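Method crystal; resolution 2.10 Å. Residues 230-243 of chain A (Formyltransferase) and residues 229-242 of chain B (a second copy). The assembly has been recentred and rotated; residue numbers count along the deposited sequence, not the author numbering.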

ATOM      1  N   GLY A 230       4.862  -7.901  20.623  1.00 42.70           N
ATOM      2  CA  GLY A 230       4.017  -6.761  20.953  1.00 43.20           C
ATOM      3  C   GLY A 230       4.222  -5.494  20.131  1.00 40.55           C
ATOM      4  O   GLY A 230       3.818  -4.426  20.562  1.00 36.72           O
ATOM      5  N   ASN A 231       4.803  -5.576  18.933  1.00 43.51           N
ATOM      6  CA  ASN A 231       4.778  -4.428  18.027  1.00 43.43           C
ATOM      7  C   ASN A 231       3.370  -4.199  17.493  1.00 42.64           C
ATOM      8  O   ASN A 231       2.621  -5.157  17.313  1.00 37.77           O
ATOM      9  CB  ASN A 231       5.740  -4.618  16.861  1.00 43.32           C
ATOM     10  CG  ASN A 231       7.144  -4.784  17.349  1.00 39.29           C
ATOM     11  OD1 ASN A 231       7.630  -3.914  18.068  1.00 37.32           O
ATOM     12  ND2 ASN A 231       7.782  -5.895  17.000  1.00 38.04           N
ATOM     13  N   LYS A 232       3.013  -2.921  17.382  1.00 43.64           N
ATOM     14  CA  LYS A 232       1.750  -2.446  16.802  1.00 39.35           C
ATOM     15  C   LYS A 232       2.091  -1.984  15.404  1.00 33.51           C
ATOM     16  O   LYS A 232       2.790  -0.975  15.217  1.00 35.37           O
ATOM     17  CB  LYS A 232       1.133  -1.296  17.624  1.00 39.16           C
ATOM     18  CG  LYS A 232      -0.203  -0.747  17.119  1.00 42.42           C
ATOM     19  CD  LYS A 232      -1.141  -0.235  18.221  1.00 47.61           C
ATOM     20  CE  LYS A 232      -1.717   1.139  17.902  1.00 48.76           C
ATOM     21  NZ  LYS A 232      -3.117   1.406  18.325  1.00 44.67           N
ATOM     22  N   VAL A 233       1.587  -2.729  14.426  1.00 36.88           N
ATOM     23  CA  VAL A 233       1.864  -2.410  13.011  1.00 31.59           C
ATOM     24  C   VAL A 233       0.585  -1.993  12.279  1.00 31.12           C
ATOM     25  O   VAL A 233      -0.346  -2.799  12.212  1.00 26.03           O
ATOM     26  CB  VAL A 233       2.415  -3.670  12.304  1.00 31.83           C
ATOM     27  CG1 VAL A 233       2.992  -3.302  10.948  1.00 33.31           C
ATOM     28  CG2 VAL A 233       3.481  -4.337  13.165  1.00 35.17           C
ATOM     29  N   PHE A 234       0.528  -0.775  11.748  1.00 26.83           N
ATOM     30  CA  PHE A 234      -0.620  -0.383  10.931  1.00 31.97           C
ATOM     31  C   PHE A 234      -0.428  -0.843   9.485  1.00 31.36           C
ATOM     32  O   PHE A 234       0.688  -0.904   8.968  1.00 27.70           O
ATOM     33  CB  PHE A 234      -0.868   1.115  10.911  1.00 32.87           C
ATOM     34  CG  PHE A 234      -1.361   1.667  12.209  1.00 40.67           C
ATOM     35  CD1 PHE A 234      -2.702   1.588  12.544  1.00 41.64           C
ATOM     36  CD2 PHE A 234      -0.497   2.333  13.069  1.00 42.22           C
ATOM     37  CE1 PHE A 234      -3.178   2.118  13.731  1.00 43.60           C
ATOM     38  CE2 PHE A 234      -0.959   2.865  14.261  1.00 43.11           C
ATOM     39  CZ  PHE A 234      -2.305   2.765  14.588  1.00 48.97           C
ATOM     40  N   VAL A 235      -1.538  -1.176   8.843  1.00 29.12           N
ATOM     41  CA  VAL A 235      -1.474  -1.728   7.526  1.00 27.67           C
ATOM     42  C   VAL A 235      -2.376  -0.894   6.662  1.00 26.77           C
ATOM     43  O   VAL A 235      -3.408  -0.498   7.144  1.00 35.62           O
ATOM     44  CB  VAL A 235      -1.899  -3.196   7.574  1.00 34.16           C
ATOM     45  CG1 VAL A 235      -1.102  -3.935   8.618  1.00 32.10           C
ATOM     46  CG2 VAL A 235      -3.368  -3.372   7.938  1.00 36.01           C
ATOM     47  N   ALA A 236      -2.025  -0.685   5.399  1.00 24.24           N
ATOM     48  CA  ALA A 236      -2.812   0.023   4.394  1.00 25.60           C
ATOM     49  C   ALA A 236      -2.615  -0.709   3.102  1.00 26.54           C
ATOM     50  O   ALA A 236      -1.525  -1.246   2.877  1.00 29.99           O
ATOM     51  CB  ALA A 236      -2.349   1.463   4.164  1.00 23.50           C
ATOM     52  N   LEU A 237      -3.587  -0.669   2.204  1.00 21.77           N
ATOM     53  CA  LEU A 237      -3.376  -1.374   0.949  1.00 21.96           C
ATOM     54  C   LEU A 237      -3.329  -0.455  -0.238  1.00 23.82           C
ATOM     55  O   LEU A 237      -4.013   0.556  -0.233  1.00 36.85           O
ATOM     56  CB  LEU A 237      -4.521  -2.348   0.793  1.00 26.67           C
ATOM     57  CG  LEU A 237      -4.412  -3.340  -0.366  1.00 28.51           C
ATOM     58  CD1 LEU A 237      -3.392  -4.408  -0.022  1.00 28.90           C
ATOM     59  CD2 LEU A 237      -5.767  -3.986  -0.565  1.00 27.50           C
ATOM     60  N   GLU A 238      -2.512  -0.736  -1.237  1.00 17.83           N
ATOM     61  CA  GLU A 238      -2.489   0.061  -2.427  1.00 21.02           C
ATOM     62  C   GLU A 238      -2.949  -0.794  -3.577  1.00 20.35           C
ATOM     63  O   GLU A 238      -2.525  -1.962  -3.710  1.00 21.44           O
ATOM     64  CB  GLU A 238      -1.074   0.483  -2.814  1.00 25.73           C
ATOM     65  CG  GLU A 238      -0.244   1.232  -1.796  1.00 34.85           C
ATOM     66  CD  GLU A 238       1.218   1.307  -2.269  1.00 47.62           C
ATOM     67  OE1 GLU A 238       1.414   1.555  -3.485  1.00 54.54           O
ATOM     68  OE2 GLU A 238       2.157   1.068  -1.473  1.00 49.35           O
ATOM     69  N   LEU A 239      -3.726  -0.204  -4.471  1.00 21.23           N
ATOM     70  CA  LEU A 239      -4.257  -0.938  -5.613  1.00 23.76           C
ATOM     71  C   LEU A 239      -4.126  -0.102  -6.860  1.00 25.53           C
ATOM     72  O   LEU A 239      -4.441   1.081  -6.850  1.00 23.06           O
ATOM     73  CB  LEU A 239      -5.741  -1.224  -5.427  1.00 24.20           C
ATOM     74  CG  LEU A 239      -5.988  -2.005  -4.175  1.00 23.61           C
ATOM     75  CD1 LEU A 239      -6.944  -1.316  -3.258  1.00 27.51           C
ATOM     76  CD2 LEU A 239      -6.539  -3.380  -4.474  1.00 24.85           C
ATOM     77  N   GLU A 240      -3.806  -0.749  -7.974  1.00 28.13           N
ATOM     78  CA  GLU A 240      -3.649  -0.012  -9.210  1.00 32.49           C
ATOM     79  C   GLU A 240      -4.152  -0.829 -10.360  1.00 31.12           C
ATOM     80  O   GLU A 240      -3.658  -1.920 -10.658  1.00 26.41           O
ATOM     81  CB  GLU A 240      -2.204   0.444  -9.448  1.00 36.75           C
ATOM     82  CG  GLU A 240      -1.994   1.070 -10.824  1.00 44.97           C
ATOM     83  CD  GLU A 240      -0.665   1.810 -10.984  1.00 52.81           C
ATOM     84  OE1 GLU A 240      -0.634   2.734 -11.829  1.00 59.93           O
ATOM     85  OE2 GLU A 240       0.326   1.487 -10.277  1.00 41.40           O
ATOM     86  N   LYS A 241      -5.113  -0.235 -11.052  1.00 35.28           N
ATOM     87  CA  LYS A 241      -5.648  -0.866 -12.242  1.00 37.86           C
ATOM     88  C   LYS A 241      -4.628  -0.575 -13.346  1.00 42.82           C
ATOM     89  O   LYS A 241      -4.185   0.548 -13.587  1.00 36.59           O
ATOM     90  CB  LYS A 241      -7.045  -0.334 -12.573  1.00 38.78           C
ATOM     91  CG  LYS A 241      -7.763  -1.196 -13.593  1.00 43.11           C
ATOM     92  CD  LYS A 241      -8.650  -0.391 -14.553  1.00 48.41           C
ATOM     93  CE  LYS A 241      -9.691   0.469 -13.852  1.00 52.41           C
ATOM     94  NZ  LYS A 241      -9.701   1.895 -14.288  1.00 54.75           N
ATOM     95  N   ILE A 242      -4.192  -1.667 -13.934  1.00 48.11           N
ATOM     96  CA  ILE A 242      -3.472  -1.630 -15.160  1.00 56.08           C
ATOM     97  C   ILE A 242      -4.484  -2.161 -16.160  1.00 69.56           C
ATOM     98  O   ILE A 242      -4.595  -3.380 -16.334  1.00 80.36           O
ATOM     99  CB  ILE A 242      -2.262  -2.548 -15.051  1.00 53.72           C
ATOM    100  CG1 ILE A 242      -1.267  -1.891 -14.088  1.00 53.65           C
ATOM    101  CG2 ILE A 242      -1.715  -2.863 -16.442  1.00 59.05           C
ATOM    102  CD1 ILE A 242      -0.913  -0.453 -14.430  1.00 51.94           C
ATOM    103  N   SER A 243      -5.255  -1.240 -16.743  1.00 70.39           N
ATOM    104  CA  SER A 243      -6.012  -1.496 -17.974  1.00 76.05           C
ATOM    105  C   SER A 243      -6.181  -0.181 -18.738  1.00 82.22           C
ATOM    106  O   SER A 243      -5.363   0.732 -18.578  1.00 76.17           O
ATOM    107  CB  SER A 243      -7.359  -2.176 -17.683  1.00 72.98           C
ATOM    108  OG  SER A 243      -7.185  -3.461 -17.100  1.00 59.93           O
ATOM    109  OXT SER A 243      -7.106   0.011 -19.529  1.00 87.91           O
TER
ATOM    110  N   HIS B 229     -14.554  -7.639 -14.273  1.00 43.53           N
ATOM    111  CA  HIS B 229     -14.594  -7.087 -15.612  1.00 44.60           C
ATOM    112  C   HIS B 229     -13.294  -7.380 -16.338  1.00 45.71           C
ATOM    113  O   HIS B 229     -12.998  -6.798 -17.393  1.00 48.91           O
ATOM    114  CB  HIS B 229     -14.896  -5.581 -15.507  1.00 58.62           C
ATOM    115  CG  HIS B 229     -15.975  -5.249 -14.508  1.00 62.74           C
ATOM    116  ND1 HIS B 229     -17.318  -5.279 -14.816  1.00 63.04           N
ATOM    117  CD2 HIS B 229     -15.902  -4.907 -13.198  1.00 67.18           C
ATOM    118  CE1 HIS B 229     -18.025  -4.974 -13.743  1.00 67.52           C
ATOM    119  NE2 HIS B 229     -17.189  -4.730 -12.751  1.00 69.92           N
ATOM    120  N   GLY B 230     -12.513  -8.286 -15.750  1.00 44.33           N
ATOM    121  CA  GLY B 230     -11.140  -8.550 -16.165  1.00 40.60           C
ATOM    122  C   GLY B 230     -10.267  -7.328 -16.269  1.00 44.11           C
ATOM    123  O   GLY B 230      -9.511  -7.206 -17.233  1.00 43.61           O
ATOM    124  N   ASN B 231     -10.389  -6.383 -15.337  1.00 44.23           N
ATOM    125  CA  ASN B 231      -9.309  -5.390 -15.186  1.00 42.89           C
ATOM    126  C   ASN B 231      -8.232  -6.165 -14.403  1.00 36.78           C
ATOM    127  O   ASN B 231      -8.530  -6.958 -13.504  1.00 32.37           O
ATOM    128  CB  ASN B 231      -9.670  -4.083 -14.428  1.00 46.80           C
ATOM    129  CG  ASN B 231     -10.951  -3.387 -14.923  1.00 45.56           C
ATOM    130  OD1 ASN B 231     -11.005  -2.886 -16.033  1.00 46.46           O
ATOM    131  ND2 ASN B 231     -11.962  -3.315 -14.076  1.00 46.67           N
ATOM    132  N   LYS B 232      -6.982  -5.955 -14.776  1.00 39.69           N
ATOM    133  CA  LYS B 232      -5.871  -6.513 -14.009  1.00 41.40           C
ATOM    134  C   LYS B 232      -5.481  -5.474 -12.962  1.00 32.56           C
ATOM    135  O   LYS B 232      -5.085  -4.350 -13.339  1.00 31.54           O
ATOM    136  CB  LYS B 232      -4.699  -6.809 -14.938  1.00 45.94           C
ATOM    137  CG  LYS B 232      -3.585  -7.608 -14.288  1.00 46.71           C
ATOM    138  CD  LYS B 232      -2.818  -8.437 -15.308  1.00 54.90           C
ATOM    139  CE  LYS B 232      -1.383  -8.739 -14.891  1.00 61.21           C
ATOM    140  NZ  LYS B 232      -0.440  -8.425 -16.000  1.00 65.12           N
ATOM    141  N   VAL B 233      -5.645  -5.826 -11.681  1.00 29.31           N
ATOM    142  CA  VAL B 233      -5.394  -4.889 -10.588  1.00 25.22           C
ATOM    143  C   VAL B 233      -4.166  -5.248  -9.729  1.00 23.06           C
ATOM    144  O   VAL B 233      -4.192  -6.211  -9.015  1.00 20.65           O
ATOM    145  CB  VAL B 233      -6.624  -4.781  -9.668  1.00 25.37           C
ATOM    146  CG1 VAL B 233      -6.380  -3.660  -8.647  1.00 20.87           C
ATOM    147  CG2 VAL B 233      -7.899  -4.530 -10.496  1.00 24.40           C
ATOM    148  N   PHE B 234      -3.097  -4.456  -9.762  1.00 28.45           N
ATOM    149  CA  PHE B 234      -1.887  -4.719  -8.950  1.00 24.95           C
ATOM    150  C   PHE B 234      -2.076  -4.283  -7.505  1.00 23.95           C
ATOM    151  O   PHE B 234      -2.740  -3.303  -7.224  1.00 25.98           O
ATOM    152  CB  PHE B 234      -0.656  -4.090  -9.596  1.00 26.15           C
ATOM    153  CG  PHE B 234      -0.126  -4.864 -10.773  1.00 26.60           C
ATOM    154  CD1 PHE B 234       0.854  -5.813 -10.619  1.00 26.54           C
ATOM    155  CD2 PHE B 234      -0.637  -4.664 -12.045  1.00 31.89           C
ATOM    156  CE1 PHE B 234       1.301  -6.567 -11.685  1.00 29.51           C
ATOM    157  CE2 PHE B 234      -0.173  -5.386 -13.143  1.00 34.91           C
ATOM    158  CZ  PHE B 234       0.796  -6.364 -12.957  1.00 34.84           C
ATOM    159  N   VAL B 235      -1.662  -5.084  -6.556  1.00 20.76           N
ATOM    160  CA  VAL B 235      -1.891  -4.738  -5.156  1.00 24.11           C
ATOM    161  C   VAL B 235      -0.524  -4.754  -4.439  1.00 23.78           C
ATOM    162  O   VAL B 235       0.354  -5.568  -4.746  1.00 25.56           O
ATOM    163  CB  VAL B 235      -2.908  -5.646  -4.445  1.00 24.76           C
ATOM    164  CG1 VAL B 235      -4.107  -5.909  -5.353  1.00 26.13           C
ATOM    165  CG2 VAL B 235      -2.321  -6.979  -4.123  1.00 31.79           C
ATOM    166  N   ALA B 236      -0.356  -3.860  -3.495  1.00 24.42           N
ATOM    167  CA  ALA B 236       0.840  -3.828  -2.637  1.00 23.23           C
ATOM    168  C   ALA B 236       0.341  -3.408  -1.305  1.00 26.54           C
ATOM    169  O   ALA B 236      -0.746  -2.793  -1.254  1.00 24.28           O
ATOM    170  CB  ALA B 236       1.859  -2.828  -3.183  1.00 27.20           C
ATOM    171  N   LEU B 237       1.103  -3.741  -0.248  1.00 24.63           N
ATOM    172  CA  LEU B 237       0.786  -3.404   1.126  1.00 23.08           C
ATOM    173  C   LEU B 237       1.816  -2.473   1.763  1.00 25.95           C
ATOM    174  O   LEU B 237       2.974  -2.570   1.482  1.00 31.34           O
ATOM    175  CB  LEU B 237       0.796  -4.658   1.969  1.00 23.08           C
ATOM    176  CG  LEU B 237       0.085  -4.665   3.327  1.00 27.31           C
ATOM    177  CD1 LEU B 237      -1.442  -4.710   3.278  1.00 26.63           C
ATOM    178  CD2 LEU B 237       0.501  -5.904   4.113  1.00 31.59           C
ATOM    179  N   GLU B 238       1.384  -1.620   2.666  1.00 26.12           N
ATOM    180  CA  GLU B 238       2.232  -0.714   3.406  1.00 30.37           C
ATOM    181  C   GLU B 238       2.076  -1.151   4.862  1.00 28.83           C
ATOM    182  O   GLU B 238       0.965  -1.416   5.325  1.00 22.56           O
ATOM    183  CB  GLU B 238       1.746   0.712   3.162  1.00 36.25           C
ATOM    184  CG  GLU B 238       2.631   1.797   3.774  1.00 50.57           C
ATOM    185  CD  GLU B 238       1.885   3.103   4.058  1.00 62.84           C
ATOM    186  OE1 GLU B 238       2.380   4.139   3.562  1.00 66.93           O
ATOM    187  OE2 GLU B 238       0.825   3.096   4.755  1.00 67.75           O
ATOM    188  N   LEU B 239       3.182  -1.265   5.583  1.00 25.47           N
ATOM    189  CA  LEU B 239       3.104  -1.490   7.004  1.00 28.00           C
ATOM    190  C   LEU B 239       3.904  -0.427   7.741  1.00 28.55           C
ATOM    191  O   LEU B 239       4.867   0.110   7.207  1.00 25.05           O
ATOM    192  CB  LEU B 239       3.646  -2.881   7.320  1.00 30.66           C
ATOM    193  CG  LEU B 239       3.045  -3.985   6.434  1.00 34.55           C
ATOM    194  CD1 LEU B 239       4.032  -4.459   5.367  1.00 40.01           C
ATOM    195  CD2 LEU B 239       2.664  -5.193   7.273  1.00 35.50           C
ATOM    196  N   GLU B 240       3.482  -0.100   8.950  1.00 30.48           N
ATOM    197  CA  GLU B 240       4.145   0.983   9.654  1.00 36.96           C
ATOM    198  C   GLU B 240       4.072   0.691  11.120  1.00 33.92           C
ATOM    199  O   GLU B 240       3.042   0.888  11.741  1.00 38.61           O
ATOM    200  CB  GLU B 240       3.444   2.307   9.368  1.00 44.60           C
ATOM    201  CG  GLU B 240       4.001   3.457  10.200  1.00 54.88           C
ATOM    202  CD  GLU B 240       3.869   4.796   9.507  1.00 58.68           C
ATOM    203  OE1 GLU B 240       4.672   5.694   9.852  1.00 56.80           O
ATOM    204  OE2 GLU B 240       2.987   4.917   8.620  1.00 56.29           O
ATOM    205  N   LYS B 241       5.164   0.201  11.664  1.00 33.42           N
ATOM    206  CA  LYS B 241       5.285  -0.010  13.090  1.00 39.48           C
ATOM    207  C   LYS B 241       5.195   1.372  13.739  1.00 39.37           C
ATOM    208  O   LYS B 241       5.804   2.330  13.280  1.00 44.80           O
ATOM    209  CB  LYS B 241       6.636  -0.644  13.396  1.00 40.63           C
ATOM    210  CG  LYS B 241       6.689  -1.198  14.811  1.00 49.42           C
ATOM    211  CD  LYS B 241       8.094  -1.590  15.254  1.00 53.00           C
ATOM    212  CE  LYS B 241       8.214  -1.465  16.770  1.00 62.52           C
ATOM    213  NZ  LYS B 241       9.563  -1.799  17.313  1.00 72.90           N
ATOM    214  N   ILE B 242       4.378   1.512  14.761  1.00 41.34           N
ATOM    215  CA  ILE B 242       4.093   2.867  15.257  1.00 54.86           C
ATOM    216  C   ILE B 242       4.849   3.244  16.529  1.00 50.66           C
ATOM    217  O   ILE B 242       4.745   2.508  17.504  1.00 44.62           O
ATOM    218  CB  ILE B 242       2.572   3.104  15.472  1.00 53.24           C
ATOM    219  CG1 ILE B 242       2.330   4.584  15.750  1.00 57.74           C
ATOM    220  CG2 ILE B 242       2.014   2.236  16.593  1.00 54.22           C
ATOM    221  CD1 ILE B 242       3.038   5.506  14.779  1.00 56.43           C
TER

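Two copies of the formyltransferase join here edge to edge: strand 232-241 of chain B runs antiparallel to its counterpart in chain A, their axes 4.4 Å apart at closest approach, and the register centres on Leu237(A) opposite Leu237(B). The same sequence therefore reads itself backwards, and each contact tends to occur twice.

Chain B enters through a loop. His229(B) stays out of reach, and Gly230(B) adopts a positive phi that favours glycine. Asn231(B) is the first residue to pack, its CB lying 3.6 Å from CG of Lys241(A). Lys232(B) then offers its backbone: its O accepts from N of Ile242(A) at 2.9 Å, while its N makes a weak hydrogen bond of 3.4 Å to OG of Ser243(A). Its side chain leads away at the end.

From Val233(B) onward the alternation of a β-strand sorts the residues. Val233(B), Val235(B), Leu237(B) and Leu239(B) share one face with their chain A equivalents, and that face is largely apolar. Phe234(B), Ala236(B), Glu238(B) and Glu240(B) lie on the other, and these residues carry the paired backbone hydrogen bonds. Phe234(B) pairs with Glu240(A), its N giving to O at 2.7 Å and its O receiving from N at 2.9 Å; its ring also meets Ile242(A), with CD2 3.5 Å from CG1. Val235(B) CG1 touches Leu239(A) CD2 at 3.6 Å, while its CA makes a CA-H...O contact of 3.2 Å with O of Glu238(A), the same O that accepts from N of Ala236(B).

Ala236(B) donates from N to O of Glu238(A) at 2.9 Å and accepts at O from N of Glu238(A) at 2.7 Å. At the centre, the two leucines meet through their ends, CD1 of Leu237(B) lying 3.8 Å from CD1 of Leu237(A). Glu238(B) repeats the alanine pairing in reverse: its N reaches O of Ala236(A) at 2.9 Å, and its O receives N of Ala236(A) at 3.1 Å. The small alanine stands across from a glutamate in both halves.

Leu239(B) packs its CB 3.7 Å from CG1 of Val233(A). Glu240(B) closes another two-bond pair, its N 2.9 Å from O of Phe234(A) and its O 3.0 Å from N of Phe234(A). Beyond Lys241(B), Ile242(B) donates from N to O of Lys232(A) at 3.0 Å and sets CB 3.7 Å from CE2 at the ring edge of Phe234(A). The pattern is plain: the backbone pairs run on both sides of Leu237(B), the apolar side chains of one face meet across the two strands, and the other face sets alanine against glutamate and phenylalanine against glutamate in both halves.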